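PDB 6MN4: aminoglycoside N(3)-acetyltransferase, AAC(3)-IVa from Escherichia coli, which acetylates the N3 amine of 2-deoxystreptamine antibiotics such as apramycin with acetyl-CoA, and so probably confers resistance to them. Local coordinates for residues G167-C172 / D184-D189; L28-F33 / V61-S66. The protein carries 1 engineered substitution. All coordinates share one frame; numbering follows the deposited sequence.

Contact 1. Residues G167-C172 / D184-D189; sequences GVPRHC and DYLEND. With AM2 (apramycin), chain G.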
# COMPACT_ATOMS: atom_id res chain seq x y z
N GLY A 167 2.79 -15.08 -14.13
CA GLY A 167 1.47 -15.13 -13.52
C GLY A 167 1.28 -16.42 -12.75
O GLY A 167 1.17 -17.49 -13.34
N VAL A 168 1.24 -16.32 -11.42
CA VAL A 168 1.19 -17.50 -10.56
C VAL A 168 -0.24 -17.69 -10.07
O VAL A 168 -0.93 -16.71 -9.75
CB VAL A 168 2.18 -17.35 -9.39
CG1 VAL A 168 1.82 -18.28 -8.24
CG2 VAL A 168 3.60 -17.63 -9.87
N PRO A 169 -0.75 -18.93 -10.03
CA PRO A 169 -2.14 -19.16 -9.62
C PRO A 169 -2.34 -18.87 -8.13
O PRO A 169 -1.73 -19.51 -7.27
CB PRO A 169 -2.36 -20.64 -9.94
CG PRO A 169 -1.00 -21.24 -9.96
CD PRO A 169 -0.10 -20.17 -10.50
N ARG A 170 -3.22 -17.92 -7.85
CA ARG A 170 -3.63 -17.59 -6.50
C ARG A 170 -5.15 -17.52 -6.47
O ARG A 170 -5.80 -17.36 -7.51
CB ARG A 170 -3.01 -16.26 -6.03
CG ARG A 170 -1.49 -16.28 -5.97
CD ARG A 170 -0.99 -17.12 -4.81
NE ARG A 170 0.24 -17.84 -5.12
CZ ARG A 170 1.45 -17.42 -4.80
NH1 ARG A 170 1.61 -16.28 -4.14
NH2 ARG A 170 2.52 -18.14 -5.12
N HIS A 171 -5.73 -17.66 -5.28
CA HIS A 171 -7.19 -17.71 -5.18
C HIS A 171 -7.67 -16.99 -3.92
O HIS A 171 -6.91 -16.75 -2.98
CB HIS A 171 -7.70 -19.16 -5.17
CG HIS A 171 -7.59 -19.83 -3.84
ND1 HIS A 171 -6.50 -20.60 -3.48
CD2 HIS A 171 -8.44 -19.87 -2.79
CE1 HIS A 171 -6.69 -21.08 -2.26
NE2 HIS A 171 -7.86 -20.65 -1.82
N CYS A 172 -8.96 -16.66 -3.94
CA CYS A 172 -9.67 -16.14 -2.78
C CYS A 172 -11.07 -16.75 -2.81
O CYS A 172 -11.37 -17.63 -3.62
CB CYS A 172 -9.71 -14.61 -2.80
SG CYS A 172 -10.75 -13.90 -4.10
N ASP A 184 -10.46 -18.45 -8.70
CA ASP A 184 -9.06 -18.65 -9.08
C ASP A 184 -8.63 -17.58 -10.07
O ASP A 184 -9.35 -17.28 -11.03
CB ASP A 184 -8.86 -20.04 -9.69
CG ASP A 184 -9.33 -21.13 -8.78
OD1 ASP A 184 -10.56 -21.31 -8.66
OD2 ASP A 184 -8.48 -21.81 -8.17
N TYR A 185 -7.44 -17.03 -9.84
CA TYR A 185 -6.87 -16.01 -10.71
C TYR A 185 -5.37 -16.24 -10.79
O TYR A 185 -4.83 -17.17 -10.17
CB TYR A 185 -7.19 -14.60 -10.18
CG TYR A 185 -6.66 -14.33 -8.79
CD1 TYR A 185 -5.43 -13.72 -8.60
CD2 TYR A 185 -7.40 -14.68 -7.67
CE1 TYR A 185 -4.94 -13.46 -7.33
CE2 TYR A 185 -6.91 -14.43 -6.39
CZ TYR A 185 -5.68 -13.82 -6.23
OH TYR A 185 -5.20 -13.57 -4.97
N LEU A 186 -4.68 -15.41 -11.56
CA LEU A 186 -3.23 -15.50 -11.71
C LEU A 186 -2.62 -14.17 -11.29
O LEU A 186 -2.81 -13.16 -11.97
CB LEU A 186 -2.85 -15.87 -13.14
CG LEU A 186 -3.25 -17.31 -13.49
CD1 LEU A 186 -4.11 -17.33 -14.74
CD2 LEU A 186 -2.02 -18.20 -13.64
N GLU A 187 -1.90 -14.18 -10.18
CA GLU A 187 -1.31 -12.98 -9.60
C GLU A 187 0.17 -12.89 -9.96
O GLU A 187 0.82 -13.88 -10.31
CB GLU A 187 -1.49 -12.96 -8.08
CG GLU A 187 -1.11 -11.65 -7.41
CD GLU A 187 -1.66 -11.52 -6.01
OE1 GLU A 187 -1.85 -12.55 -5.33
OE2 GLU A 187 -1.90 -10.37 -5.58
N ASN A 188 0.70 -11.67 -9.87
CA ASN A 188 2.11 -11.40 -10.12
C ASN A 188 2.84 -11.10 -8.80
O ASN A 188 3.39 -10.02 -8.59
CB ASN A 188 2.25 -10.23 -11.09
CG ASN A 188 1.62 -8.95 -10.55
OD1 ASN A 188 0.41 -8.89 -10.31
ND2 ASN A 188 2.45 -7.94 -10.33
N ASP A 189 2.85 -12.08 -7.90
CA ASP A 189 3.52 -11.88 -6.63
C ASP A 189 4.77 -12.75 -6.54
O ASP A 189 4.93 -13.74 -7.27
CB ASP A 189 2.59 -12.15 -5.44
CG ASP A 189 2.01 -13.55 -5.44
OD1 ASP A 189 2.23 -14.30 -6.42
OD2 ASP A 189 1.34 -13.90 -4.45
CA1 AM2 G . 1.96 -12.57 -0.01
CA2 AM2 G . 3.00 -13.53 -0.58
CA3 AM2 G . 2.37 -14.79 -1.20
CA4 AM2 G . 1.35 -15.42 -0.31
CA5 AM2 G . 0.31 -14.38 0.19
CA6 AM2 G . -0.75 -15.02 1.00
CA7 AM2 G . -1.49 -16.02 0.09
CA8 AM2 G . -0.54 -17.16 -0.35
CA9 AM2 G . -2.47 -17.49 1.78
OA4 AM2 G . 0.99 -13.28 0.94
OA5 AM2 G . 0.73 -16.63 -0.97
NA2 AM2 G . 3.76 -12.83 -1.62
NA7 AM2 G . -2.71 -16.51 0.72
OA6 AM2 G . -0.09 -15.68 2.09
OA8 AM2 G . -1.13 -17.89 -1.32
OA1 AM2 G . 1.22 -12.09 -1.04
CB1 AM2 G . -1.17 -19.23 -1.05
CB2 AM2 G . 0.16 -19.82 -0.53
CB3 AM2 G . 0.10 -21.29 -0.39
CB4 AM2 G . -1.24 -21.88 -0.71
CB5 AM2 G . -1.81 -21.37 -2.06
CB6 AM2 G . -3.27 -21.58 -2.07
OB1 AM2 G . -1.59 -19.95 -2.29
NB4 AM2 G . -1.12 -23.36 -0.76
OB2 AM2 G . 1.22 -19.51 -1.46
OB3 AM2 G . 0.47 -21.65 0.98
OB6 AM2 G . -3.87 -20.37 -2.42
CC1 AM2 G . 1.10 -10.64 -1.09
CC2 AM2 G . -0.13 -10.40 -1.95
CC3 AM2 G . -0.29 -8.90 -2.24
CC4 AM2 G . -0.57 -8.13 -0.97
CC5 AM2 G . 0.13 -8.65 0.31
CC6 AM2 G . 0.96 -9.96 0.27
NC4 AM2 G . -0.14 -6.74 -1.20
NC6 AM2 G . 2.29 -9.60 0.79
OC2 AM2 G . 0.01 -11.12 -3.16
OC3 AM2 G . -1.37 -8.72 -3.12

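Contact 2. Residues L28-F33 / V61-S66; sequences LVHSSF and VMPSWS. With AM2 (apramycin), chain G; PO4 (phosphate ion), chain M.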
# COMPACT_ATOMS: atom_id res chain seq x y z
N LEU A 28 -1.75 7.72 0.22
CA LEU A 28 -1.79 6.31 0.56
C LEU A 28 -0.57 5.97 1.39
O LEU A 28 0.57 6.16 0.94
CB LEU A 28 -1.83 5.46 -0.72
CG LEU A 28 -1.49 3.98 -0.55
CD1 LEU A 28 -2.55 3.26 0.31
CD2 LEU A 28 -1.33 3.31 -1.90
N VAL A 29 -0.78 5.48 2.61
CA VAL A 29 0.31 5.25 3.55
C VAL A 29 0.40 3.77 3.89
O VAL A 29 -0.62 3.09 4.07
CB VAL A 29 0.17 6.12 4.82
CG1 VAL A 29 -0.23 7.53 4.46
CG2 VAL A 29 -0.81 5.52 5.80
N HIS A 30 1.62 3.27 3.94
CA HIS A 30 1.94 1.95 4.49
C HIS A 30 2.82 2.16 5.70
O HIS A 30 3.85 2.84 5.61
CB HIS A 30 2.65 1.07 3.46
CG HIS A 30 1.95 1.00 2.14
ND1 HIS A 30 1.28 -0.12 1.71
CD2 HIS A 30 1.83 1.92 1.14
CE1 HIS A 30 0.77 0.11 0.51
NE2 HIS A 30 1.08 1.34 0.15
N SER A 31 2.42 1.60 6.84
CA SER A 31 3.07 1.93 8.10
C SER A 31 3.49 0.67 8.86
O SER A 31 2.82 -0.37 8.79
CB SER A 31 2.16 2.78 8.99
OG SER A 31 0.90 2.16 9.17
N SER A 32 4.61 0.78 9.56
CA SER A 32 5.04 -0.17 10.58
C SER A 32 5.13 0.62 11.88
O SER A 32 6.12 1.31 12.13
CB SER A 32 6.37 -0.82 10.22
OG SER A 32 6.79 -1.72 11.23
N PHE A 33 4.08 0.52 12.71
CA PHE A 33 4.03 1.27 13.96
C PHE A 33 5.18 0.92 14.90
O PHE A 33 5.50 1.71 15.79
CB PHE A 33 2.69 1.03 14.66
CG PHE A 33 2.46 1.91 15.86
CD1 PHE A 33 2.13 3.25 15.69
CD2 PHE A 33 2.57 1.41 17.14
CE1 PHE A 33 1.92 4.06 16.79
CE2 PHE A 33 2.36 2.21 18.24
CZ PHE A 33 2.04 3.54 18.06
N VAL A 61 -5.69 7.18 2.48
CA VAL A 61 -5.90 5.81 2.01
C VAL A 61 -4.85 4.91 2.64
O VAL A 61 -3.68 5.30 2.76
CB VAL A 61 -5.85 5.72 0.47
CG1 VAL A 61 -6.33 4.35 0.00
CG2 VAL A 61 -6.67 6.82 -0.15
N MET A 62 -5.27 3.73 3.06
CA MET A 62 -4.40 2.74 3.66
C MET A 62 -4.85 1.36 3.21
O MET A 62 -6.04 1.14 2.95
CB MET A 62 -4.43 2.80 5.20
CG MET A 62 -4.03 4.15 5.79
SD MET A 62 -4.19 4.25 7.59
CE MET A 62 -3.14 2.90 8.07
N PRO A 63 -3.92 0.41 3.08
CA PRO A 63 -4.31 -0.97 2.79
C PRO A 63 -5.19 -1.53 3.90
O PRO A 63 -5.12 -1.10 5.06
CB PRO A 63 -2.97 -1.71 2.70
CG PRO A 63 -1.98 -0.82 3.40
CD PRO A 63 -2.46 0.57 3.15
N SER A 64 -6.04 -2.48 3.54
CA SER A 64 -7.04 -2.96 4.48
C SER A 64 -7.51 -4.37 4.13
O SER A 64 -8.64 -4.74 4.44
CB SER A 64 -8.22 -1.99 4.52
OG SER A 64 -9.08 -2.26 5.61
N TRP A 65 -6.65 -5.15 3.48
CA TRP A 65 -7.07 -6.48 3.07
C TRP A 65 -6.89 -7.48 4.20
O TRP A 65 -6.18 -7.24 5.18
CB TRP A 65 -6.29 -6.93 1.83
CG TRP A 65 -4.80 -6.92 1.98
CD1 TRP A 65 -4.03 -7.82 2.66
CD2 TRP A 65 -3.89 -5.96 1.42
NE1 TRP A 65 -2.70 -7.48 2.56
CE2 TRP A 65 -2.59 -6.34 1.81
CE3 TRP A 65 -4.05 -4.82 0.63
CZ2 TRP A 65 -1.46 -5.62 1.43
CZ3 TRP A 65 -2.92 -4.10 0.26
CH2 TRP A 65 -1.65 -4.50 0.66
N SER A 66 -7.56 -8.62 4.05
CA SER A 66 -7.59 -9.65 5.08
C SER A 66 -6.45 -10.65 4.97
O SER A 66 -6.04 -11.23 5.98
CB SER A 66 -8.92 -10.41 5.02
OG SER A 66 -8.93 -11.30 3.91
CA1 AM2 G . 1.96 -12.57 -0.01
CA2 AM2 G . 3.00 -13.53 -0.58
CA3 AM2 G . 2.37 -14.79 -1.20
CA4 AM2 G . 1.35 -15.42 -0.31
CA5 AM2 G . 0.31 -14.38 0.19
CA6 AM2 G . -0.75 -15.02 1.00
CA7 AM2 G . -1.49 -16.02 0.09
CA8 AM2 G . -0.54 -17.16 -0.35
CA9 AM2 G . -2.47 -17.49 1.78
OA4 AM2 G . 0.99 -13.28 0.94
OA5 AM2 G . 0.73 -16.63 -0.97
NA2 AM2 G . 3.76 -12.83 -1.62
NA7 AM2 G . -2.71 -16.51 0.72
OA6 AM2 G . -0.09 -15.68 2.09
OA8 AM2 G . -1.13 -17.89 -1.32
OA1 AM2 G . 1.22 -12.09 -1.04
CB1 AM2 G . -1.17 -19.23 -1.05
CB2 AM2 G . 0.16 -19.82 -0.53
CB3 AM2 G . 0.10 -21.29 -0.39
CB4 AM2 G . -1.24 -21.88 -0.71
CB5 AM2 G . -1.81 -21.37 -2.06
CB6 AM2 G . -3.27 -21.58 -2.07
OB1 AM2 G . -1.59 -19.95 -2.29
NB4 AM2 G . -1.12 -23.36 -0.76
OB2 AM2 G . 1.22 -19.51 -1.46
OB3 AM2 G . 0.47 -21.65 0.98
OB6 AM2 G . -3.87 -20.37 -2.42
CC1 AM2 G . 1.10 -10.64 -1.09
CC2 AM2 G . -0.13 -10.40 -1.95
CC3 AM2 G . -0.29 -8.90 -2.24
CC4 AM2 G . -0.57 -8.13 -0.97
CC5 AM2 G . 0.13 -8.65 0.31
CC6 AM2 G . 0.96 -9.96 0.27
NC4 AM2 G . -0.14 -6.74 -1.20
NC6 AM2 G . 2.29 -9.60 0.79
OC2 AM2 G . 0.01 -11.12 -3.16
OC3 AM2 G . -1.37 -8.72 -3.12
P PO4 M . 2.98 -3.02 14.01
O1 PO4 M . 4.41 -3.25 13.60
O2 PO4 M . 2.93 -2.52 15.44
O3 PO4 M . 2.23 -4.33 13.92
O4 PO4 M . 2.35 -1.99 13.10

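Contact 1. Residues G167-C172 / D184-D189
R170 lies between D189 and the bound antibiotic: D189 OD1 sits over one face of its guanidinium, and apramycin OB2 lies 3.9 Å above the other. R170 NH1 and D189 OD2 form a salt bridge, modelled too short to be taken literally at this resolution, and the two flat groups stand 60° apart instead of meeting edge on. The setting is a strongly twisted antiparallel beta hairpin, strands 168-176 and 179-187, whose open end, away from the turn, forms part of the apramycin pocket. Between G167-C172 and D184-D189 the backbones are joined at two hydrogen-bonded pairs, V168 with E187 and R170 with Y185, each contributing two N-H...O bonds. P169 falls between them at a non-hydrogen-bonded pair with L186, where its missing N-H costs nothing.

Y185 does the packing on the pocket face. With CG between its own N and carbonyl carbon (chi1 60°), the ring folds across the neighbouring strand and R170 O comes 3.1 Å above its plane, offset toward the rim; R170 CB also touches Y185 CZ at 3.6 Å. P125 covers Y185 and E187 from a loop. E187 runs out extended beyond CG, and its OE2 accepts a hydrogen bond from apramycin OC3 at 3.0 Å, on the deoxystreptamine ring. The neighbouring hydroxyl OC2 lies near both E187 and D189, within weak bonding range of each.

The opposite face carries P169, L186, H171 and D184. Although its CB is on this face, H171 swings its ring round to the sugar end of the drug, where ND1 comes within 2.8 Å of apramycin OB6. D184 is salt-bridged to R182 of its own strand. L186 lies against the proline, its CD2 4.2 Å from P169 CD.

Contact 2. Residues L28-F33 / V61-S66
V29 N donates to V61 O at 2.9 Å, and this is the one backbone hydrogen bond joining L28-F33 to V61-S66. Beside it, L28 CD1 reaches over the same carbonyl to V61 CG1 (3.9 Å) and on to P63 CD; CG anti to the backbone N (chi1 163°) carries the leucine that way. On the other face, V29 CG2 packs against M62 CG at 3.5 Å. P63 has no N-H to offer V29 O, which its CD meets at 3.3 Å, and the proline ring leans over one face of the H30 imidazole, toward its rim, P63 CG coming 3.7 Å from H30 ND1. The strands are parallel neighbours in the central mixed sheet, joined through helix 42-54 as a beta-alpha-beta crossover. Farther out, V87 and F91 of helix 86-91 cover M62, F106 of strand 106-109 meets L28 and V61, and T153 and T154 of helix 153-161 back H30 and L28. Past the strand ends, F33 N donates to O4 of a phosphate ion, probably from the crystallisation liquor, that V86 N also binds, while W65 lays one ring face against apramycin, CC4 3.5 Å above it.

In the fold
Contact 2 is buried near the centre of the fold, its centre about 6 Å from that of the chain; contact 1 is partly buried and lies about 18 Å out, in a separate two-stranded sheet. They share no strand, and their centres are about 21 Å apart. Parallel strands and mainly apolar side chains make up contact 2, whereas the antiparallel hairpin of contact 1 adds charged and polar groups turned toward the drug. Apramycin is what they have in common: W65, just past the strand of contact 2, meets the deoxystreptamine ring, and contact 1 supplies four pocket residues along the molecule. H126 and E251 add further hydrogen bonds to the drug from elsewhere in the chain.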